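Local coordinates for protein motility-associated killing factor MakB (PDB 6W1W) that probably acts as one component of a tripartite alpha-pore-forming cytotoxin of Vibrio cholerae, at residues I326-F329 against V330-I333; D240-T243 against Q244-L248. One frame throughout, in Å; residues are numbered along the deposited sequence.

Contact 1. Residues I326-F329 against V330-I333; sequences ISEF and VQLI
Phe329 and Ile333, one turn apart at the C-terminal end of helix 316-333, meet obliquely through Phe329 CE2 and Ile333 CD1 at 4.3 Å. The phenyl leaves with CG anti to the backbone N (chi1 -180°), while CG1 of Ile333 sits between its own backbone N and carbonyl carbon (chi1 57°), from where the extended chain carries CD1 to the ring. Leu186 of helix 183-187 touches both side chains, and the Phe329 side chain also touches Leu13, Leu16 and Thr17 of helix 9-35.

Val330 and Leu332 lie back over carbonyl oxygens of the preceding turn: Val330 CG2 is 3.3 Å from Ile326 O, and Leu332 CG is 3.4 Å from Glu328 O. Gln331 follows an extended course past Glu328, with its OE1 4.0 Å from Glu328 CG. Their amide and carboxylate planes are nearly parallel (5°), but the groups are too far apart to stack, and a salt bridge to Lys324 holds the carboxylate.

The backbone carries i to i+4 bonds from Val330 N to Ile326 O (3.1 Å) and Gln331 N to Ser327 O (3.1 Å). Leu332 N makes a weak i to i+3 bond to Phe329 O at 3.3 Å. The chemistry implies an amphipathic helix end, whose apolar face of Ile326, Phe329, Val330 and Ile333 packs into the helical bundle while Glu328 and Gln331 are exposed, Gln331 still resting against Ile81 of helix 69-90.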
loop_
_atom_site.group_PDB
_atom_site.type_symbol
_atom_site.label_atom_id
_atom_site.label_comp_id
_atom_site.label_asym_id
_atom_site.label_seq_id
_atom_site.Cartn_x
_atom_site.Cartn_y
_atom_site.Cartn_z
ATOM N N ILE A 326 -15.745 -14.882 6.932
ATOM C CA ILE A 326 -14.704 -14.349 6.058
ATOM C C ILE A 326 -15.305 -13.402 5.026
ATOM O O ILE A 326 -14.728 -12.356 4.713
ATOM C CB ILE A 326 -13.920 -15.497 5.393
ATOM C CG1 ILE A 326 -13.246 -16.359 6.461
ATOM C CG2 ILE A 326 -12.884 -14.951 4.420
ATOM C CD1 ILE A 326 -12.339 -17.419 5.908
ATOM N N SER A 327 -16.481 -13.744 4.493
ATOM C CA SER A 327 -17.130 -12.857 3.532
ATOM C C SER A 327 -17.513 -11.536 4.184
ATOM O O SER A 327 -17.435 -10.475 3.553
ATOM C CB SER A 327 -18.360 -13.535 2.928
ATOM O OG SER A 327 -18.913 -12.748 1.884
ATOM N N GLU A 328 -17.920 -11.578 5.455
ATOM C CA GLU A 328 -18.254 -10.345 6.159
ATOM C C GLU A 328 -17.014 -9.511 6.462
ATOM O O GLU A 328 -17.096 -8.278 6.503
ATOM C CB GLU A 328 -19.018 -10.663 7.445
ATOM C CG GLU A 328 -20.463 -11.089 7.216
ATOM C CD GLU A 328 -21.145 -11.567 8.489
ATOM O OE1 GLU A 328 -20.614 -11.309 9.590
ATOM O OE2 GLU A 328 -22.213 -12.208 8.384
ATOM N N PHE A 329 -15.864 -10.157 6.678
ATOM C CA PHE A 329 -14.633 -9.401 6.888
ATOM C C PHE A 329 -14.193 -8.692 5.615
ATOM O O PHE A 329 -13.640 -7.587 5.675
ATOM C CB PHE A 329 -13.516 -10.318 7.382
ATOM C CG PHE A 329 -12.215 -9.606 7.626
ATOM C CD1 PHE A 329 -11.981 -8.957 8.827
ATOM C CD2 PHE A 329 -11.226 -9.579 6.659
ATOM C CE1 PHE A 329 -10.786 -8.297 9.058
ATOM C CE2 PHE A 329 -10.029 -8.917 6.886
ATOM C CZ PHE A 329 -9.810 -8.277 8.088
ATOM N N VAL A 330 -14.421 -9.312 4.459
ATOM C CA VAL A 330 -14.010 -8.697 3.203
ATOM C C VAL A 330 -14.941 -7.543 2.836
ATOM O O VAL A 330 -14.506 -6.557 2.229
ATOM C CB VAL A 330 -13.939 -9.767 2.094
ATOM C CG1 VAL A 330 -13.605 -9.149 0.758
ATOM C CG2 VAL A 330 -12.895 -10.827 2.447
ATOM N N GLN A 331 -16.217 -7.622 3.221
ATOM C CA GLN A 331 -17.142 -6.526 2.949
ATOM C C GLN A 331 -16.793 -5.264 3.724
ATOM O O GLN A 331 -17.248 -4.175 3.353
ATOM C CB GLN A 331 -18.572 -6.953 3.271
ATOM C CG GLN A 331 -19.139 -7.978 2.308
ATOM C CD GLN A 331 -20.409 -8.627 2.823
ATOM O OE1 GLN A 331 -20.619 -8.744 4.031
ATOM N NE2 GLN A 331 -21.261 -9.057 1.905
ATOM N N LEU A 332 -15.998 -5.382 4.788
ATOM C CA LEU A 332 -15.624 -4.202 5.564
ATOM C C LEU A 332 -14.433 -3.480 4.944
ATOM O O LEU A 332 -14.441 -2.249 4.832
ATOM C CB LEU A 332 -15.319 -4.586 7.014
ATOM C CG LEU A 332 -16.480 -5.202 7.804
ATOM C CD1 LEU A 332 -16.038 -5.602 9.208
ATOM C CD2 LEU A 332 -17.668 -4.251 7.857
ATOM N N ILE A 333 -13.407 -4.225 4.520
ATOM C CA ILE A 333 -12.252 -3.600 3.876
ATOM C C ILE A 333 -12.573 -3.116 2.466
ATOM O O ILE A 333 -11.838 -2.285 1.920
ATOM C CB ILE A 333 -11.049 -4.561 3.854
ATOM C CG1 ILE A 333 -11.420 -5.868 3.155
ATOM C CG2 ILE A 333 -10.550 -4.841 5.268
ATOM C CD1 ILE A 333 -10.300 -6.882 3.139
#

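Contact 2. Residues D240-T243 against Q244-L248; sequences DKLT and QLQTL
This is a local, mainly backbone-bonded contact at the C-terminal end of helix 233-245, where Leu242 and Gln246 meet as the chain passes from helix into a type I beta turn, Leu245 to Leu248. Gln246 is the first residue to leave helical backbone angles, yet its N still donates to Leu242 O at 2.9 Å, with a C=O...N angle of 172°. One residue earlier, Leu245 N bonds to Lys241 O (3.2 Å); before that, the bond from Gln244 N to Asp240 O is weak at 3.4 Å.

Among the side chains, Gln246 runs extended obliquely across Leu242 and sets its OE1 3.4 Å from Leu242 CG. The other amide atom, NE2, has weak hydrogen bonds to Gly202 O on strand 193-203 and Gln254 OE1 on helix 251-270. Leu245 CG lies 3.3 Å from Lys241 O, and its side chain packs on Ile163 and Glu166 of helix 157-176, beside Leu242 on Ile167.

Thr247 turns OG1 between its backbone N and carbonyl carbon (chi1 59°), from where the hydroxyl donates to Gln244 O. The same torsion places CG2 3.3 Å from Thr243 O. Leu248 N closes the beta turn on Leu245 O at 3.2 Å. These bonds imply that the turn takes up two carbonyls of the helix end, Gln244 O and Leu245 O, while Leu242 packs on helix 157-176 and Gln246 reaches strand 193-203 and helix 251-270 through weak bonds.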
loop_
_atom_site.group_PDB
_atom_site.type_symbol
_atom_site.label_atom_id
_atom_site.label_comp_id
_atom_site.label_asym_id
_atom_site.label_seq_id
_atom_site.Cartn_x
_atom_site.Cartn_y
_atom_site.Cartn_z
ATOM N N ASP A 240 11.704 22.806 13.147
ATOM C CA ASP A 240 12.550 23.928 13.544
ATOM C C ASP A 240 14.013 23.655 13.228
ATOM O O ASP A 240 14.738 24.559 12.799
ATOM C CB ASP A 240 12.369 24.230 15.033
ATOM C CG ASP A 240 11.131 25.062 15.319
ATOM O OD1 ASP A 240 10.405 25.411 14.364
ATOM O OD2 ASP A 240 10.886 25.371 16.505
ATOM N N LYS A 241 14.464 22.415 13.433
ATOM C CA LYS A 241 15.844 22.060 13.117
ATOM C C LYS A 241 16.136 22.265 11.635
ATOM O O LYS A 241 17.239 22.687 11.262
ATOM C CB LYS A 241 16.102 20.610 13.529
ATOM C CG LYS A 241 17.564 20.224 13.669
ATOM C CD LYS A 241 17.686 18.751 14.037
ATOM C CE LYS A 241 18.940 18.460 14.848
ATOM N NZ LYS A 241 18.844 18.965 16.258
ATOM N N LEU A 242 15.149 21.987 10.776
ATOM C CA LEU A 242 15.341 22.124 9.337
ATOM C C LEU A 242 15.532 23.584 8.940
ATOM O O LEU A 242 16.441 23.911 8.171
ATOM C CB LEU A 242 14.156 21.506 8.594
ATOM C CG LEU A 242 14.253 21.461 7.068
ATOM C CD1 LEU A 242 15.527 20.761 6.627
ATOM C CD2 LEU A 242 13.034 20.779 6.460
ATOM N N THR A 243 14.681 24.476 9.461
ATOM C CA THR A 243 14.813 25.905 9.182
ATOM C C THR A 243 16.231 26.396 9.445
ATOM O O THR A 243 16.778 27.198 8.676
ATOM C CB THR A 243 13.816 26.695 10.034
ATOM O OG1 THR A 243 12.476 26.377 9.634
ATOM C CG2 THR A 243 14.045 28.197 9.891
ATOM N N GLN A 244 16.844 25.916 10.528
ATOM C CA GLN A 244 18.208 26.314 10.851
ATOM C C GLN A 244 19.196 25.772 9.830
ATOM O O GLN A 244 20.126 26.477 9.420
ATOM C CB GLN A 244 18.574 25.828 12.254
ATOM C CG GLN A 244 19.102 26.910 13.179
ATOM C CD GLN A 244 18.113 28.041 13.361
ATOM O OE1 GLN A 244 18.494 29.210 13.396
ATOM N NE2 GLN A 244 16.833 27.699 13.479
ATOM N N LEU A 245 19.010 24.522 9.406
ATOM C CA LEU A 245 19.974 23.903 8.505
ATOM C C LEU A 245 19.929 24.529 7.113
ATOM O O LEU A 245 20.972 24.688 6.468
ATOM C CB LEU A 245 19.717 22.401 8.432
ATOM C CG LEU A 245 19.932 21.641 9.746
ATOM C CD1 LEU A 245 19.496 20.189 9.635
ATOM C CD2 LEU A 245 21.383 21.727 10.169
ATOM N N GLN A 246 18.736 24.904 6.640
ATOM C CA GLN A 246 18.575 25.441 5.290
ATOM C C GLN A 246 19.043 26.888 5.182
ATOM O O GLN A 246 18.704 27.582 4.220
ATOM C CB GLN A 246 17.118 25.355 4.840
ATOM C CG GLN A 246 16.637 23.985 4.435
ATOM C CD GLN A 246 15.232 24.048 3.891
ATOM O OE1 GLN A 246 14.392 23.199 4.189
ATOM N NE2 GLN A 246 14.963 25.074 3.095
ATOM N N THR A 247 19.798 27.357 6.170
ATOM C CA THR A 247 20.385 28.684 6.130
ATOM C C THR A 247 21.901 28.648 6.054
ATOM O O THR A 247 22.521 29.700 5.867
ATOM C CB THR A 247 19.952 29.495 7.361
ATOM O OG1 THR A 247 20.359 28.813 8.555
ATOM C CG2 THR A 247 18.434 29.690 7.374
ATOM N N LEU A 248 22.506 27.471 6.184
ATOM C CA LEU A 248 23.948 27.312 6.104
ATOM C C LEU A 248 24.421 26.867 4.727
ATOM O O LEU A 248 25.632 26.808 4.495
ATOM C CB LEU A 248 24.415 26.304 7.161
ATOM C CG LEU A 248 23.711 26.464 8.512
ATOM C CD1 LEU A 248 23.966 25.253 9.389
ATOM C CD2 LEU A 248 24.157 27.743 9.204
#

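How the contacts relate
From the N terminus, the chain passes strands 193-203 and 209-220 before reaching contact 2 at the end of helix 233-245. Helices 251-270 and 276-302 follow, and contact 1 comes later, in the last turns of helix 316-333, just ahead of strand 338-346. The two are in series, so they neither nest nor cross, and each spans adjacent residues without closing a long loop. Their centres are 48 Å apart and their nearest atoms about 34 Å, on opposite sides of the chain's centre. Contact 2 packs on helix 157-176 and is weakly bonded to strand 193-203 and helix 251-270; contact 1 lies among helices 9-35, 69-90 and 183-187.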